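Local structure of succinate dehydrogenase (Membrane anchor subunit) (Mycolicibacterium smegmatis, 7D6V) at residues P73-A78 and G87-D92. The protein anchors a succinate dehydrogenase in the membrane, binds a Rieske-type [2Fe-2S] cluster there and probably helps pass electrons from succinate to quinone. Residues are numbered along the deposited sequence; the frame is centred on the assembly and turned at random.
Sequences PCVSTA and GQWVGD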
loop_
_atom_site.group_PDB
_atom_site.type_symbol
_atom_site.label_atom_id
_atom_site.label_comp_id
_atom_site.label_asym_id
_atom_site.label_seq_id
_atom_site.Cartn_x
_atom_site.Cartn_y
_atom_site.Cartn_z
ATOM N N PRO C 73 50.135 16.518 1.139
ATOM C CA PRO C 73 51.353 15.703 1.070
ATOM C C PRO C 73 52.353 16.368 0.143
ATOM O O PRO C 73 52.170 16.386 -1.078
ATOM C CB PRO C 73 50.857 14.354 0.527
ATOM C CG PRO C 73 49.362 14.421 0.600
ATOM C CD PRO C 73 49.038 15.865 0.412
ATOM N N CYS C 74 53.413 16.927 0.714
ATOM C CA CYS C 74 54.302 17.841 0.004
ATOM C C CYS C 74 55.698 17.225 0.035
ATOM O O CYS C 74 56.524 17.559 0.885
ATOM C CB CYS C 74 54.233 19.220 0.682
ATOM S SG CYS C 74 54.646 20.635 -0.341
ATOM N N VAL C 75 55.962 16.332 -0.916
ATOM C CA VAL C 75 57.056 15.374 -0.818
ATOM C C VAL C 75 58.194 15.695 -1.785
ATOM O O VAL C 75 58.970 14.811 -2.134
ATOM C CB VAL C 75 56.545 13.940 -1.028
ATOM C CG1 VAL C 75 55.508 13.591 0.016
ATOM C CG2 VAL C 75 55.962 13.790 -2.419
ATOM N N SER C 76 58.316 16.940 -2.224
ATOM C CA SER C 76 59.365 17.331 -3.151
ATOM C C SER C 76 60.383 18.219 -2.449
ATOM O O SER C 76 60.084 18.853 -1.434
ATOM C CB SER C 76 58.785 18.060 -4.363
ATOM O OG SER C 76 59.774 18.839 -5.006
ATOM N N THR C 77 61.600 18.244 -2.987
ATOM C CA THR C 77 62.638 19.107 -2.443
ATOM C C THR C 77 62.520 20.544 -2.928
ATOM O O THR C 77 63.288 21.399 -2.477
ATOM C CB THR C 77 64.024 18.556 -2.792
ATOM O OG1 THR C 77 64.174 18.492 -4.215
ATOM C CG2 THR C 77 64.200 17.170 -2.207
ATOM N N ALA C 78 61.588 20.824 -3.832
ATOM C CA ALA C 78 61.305 22.178 -4.282
ATOM C C ALA C 78 60.251 22.861 -3.426
ATOM O O ALA C 78 59.865 23.994 -3.727
ATOM C CB ALA C 78 60.857 22.163 -5.746
ATOM N N GLY C 87 58.793 13.691 4.901
ATOM C CA GLY C 87 60.034 13.626 4.161
ATOM C C GLY C 87 59.909 14.177 2.753
ATOM O O GLY C 87 58.821 14.418 2.228
ATOM N N GLN C 88 61.066 14.384 2.133
ATOM C CA GLN C 88 61.160 14.830 0.750
ATOM C C GLN C 88 61.672 13.670 -0.091
ATOM O O GLN C 88 62.746 13.127 0.184
ATOM C CB GLN C 88 62.078 16.045 0.630
ATOM C CG GLN C 88 61.456 17.320 1.161
ATOM C CD GLN C 88 62.449 18.445 1.302
ATOM O OE1 GLN C 88 63.616 18.225 1.615
ATOM N NE2 GLN C 88 61.987 19.667 1.075
ATOM N N TRP C 89 60.906 13.295 -1.112
ATOM C CA TRP C 89 61.158 12.070 -1.859
ATOM C C TRP C 89 61.563 12.286 -3.308
ATOM O O TRP C 89 62.406 11.545 -3.815
ATOM C CB TRP C 89 59.917 11.169 -1.822
ATOM C CG TRP C 89 59.521 10.735 -0.439
ATOM C CD1 TRP C 89 58.353 11.020 0.205
ATOM C CD2 TRP C 89 60.290 9.930 0.462
ATOM N NE1 TRP C 89 58.349 10.448 1.451
ATOM C CE2 TRP C 89 59.525 9.773 1.635
ATOM C CE3 TRP C 89 61.550 9.327 0.394
ATOM C CZ2 TRP C 89 59.979 9.040 2.729
ATOM C CZ3 TRP C 89 61.998 8.600 1.481
ATOM C CH2 TRP C 89 61.215 8.462 2.633
ATOM N N VAL C 90 60.996 13.272 -4.001
ATOM C CA VAL C 90 61.083 13.352 -5.461
ATOM C C VAL C 90 61.508 14.761 -5.879
ATOM O O VAL C 90 60.692 15.683 -5.965
ATOM C CB VAL C 90 59.779 12.917 -6.145
ATOM C CG1 VAL C 90 58.588 13.789 -5.744
ATOM C CG2 VAL C 90 59.951 12.929 -7.655
ATOM N N GLY C 91 62.809 14.938 -6.110
ATOM C CA GLY C 91 63.361 15.966 -6.980
ATOM C C GLY C 91 62.667 17.311 -7.070
ATOM O O GLY C 91 62.334 17.927 -6.054
ATOM N N ASP C 92 62.456 17.775 -8.302
ATOM C CA ASP C 92 61.799 19.044 -8.587
ATOM C C ASP C 92 60.780 18.837 -9.697
ATOM O O ASP C 92 61.045 18.117 -10.664
ATOM C CB ASP C 92 62.811 20.117 -8.997
ATOM C CG ASP C 92 64.043 20.124 -8.112
ATOM O OD1 ASP C 92 63.954 20.605 -6.962
ATOM O OD2 ASP C 92 65.104 19.651 -8.568
#
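V75 overlaps the edge of the W89 indole with its CB, which lies near the ring plane 3.6 Å from CD1 of W89; CG1 also touches CD1, and the two side chains meet at a slant. Its other methyl, CG2, makes a looser apolar contact with CG1 of V90. The carbonyl O of V75 takes two backbone N-H groups. W89 N comes from above the carbonyl plane at 2.7 Å from V75 O, whereas V90 N lies in that plane and is longer, 3.2 Å from the same oxygen.

A second carbonyl, that of G91, is gripped by three donors. T77 N approaches in the carbonyl plane; the hydroxyls S76 OG and T77 OG1 stand well out of it, at 2.9 and 2.7 Å from G91 O. With chi1 at 159°, S76 OG is anti to its own backbone N, from where it also accepts the N-H of A78 (A78 N to S76 OG 2.9 Å), closing an ST turn. Q88 runs its extended chain past S76 O, to which NE2 makes a weak bond, while CG2 of T77 rests on CB of Q88. The positive phi of G91 (34°) by itself favours glycine.

Both segments belong to the long irregular loop before helix 104-112, and none of their residues lines the iron-sulphur or quinone pocket. S84 OG also bonds to C74 O, and F101 packs on V90. With no helix or strand in either segment, two shared carbonyls join them through backbone amides and hydroxyls, and V75 adds apolar contacts.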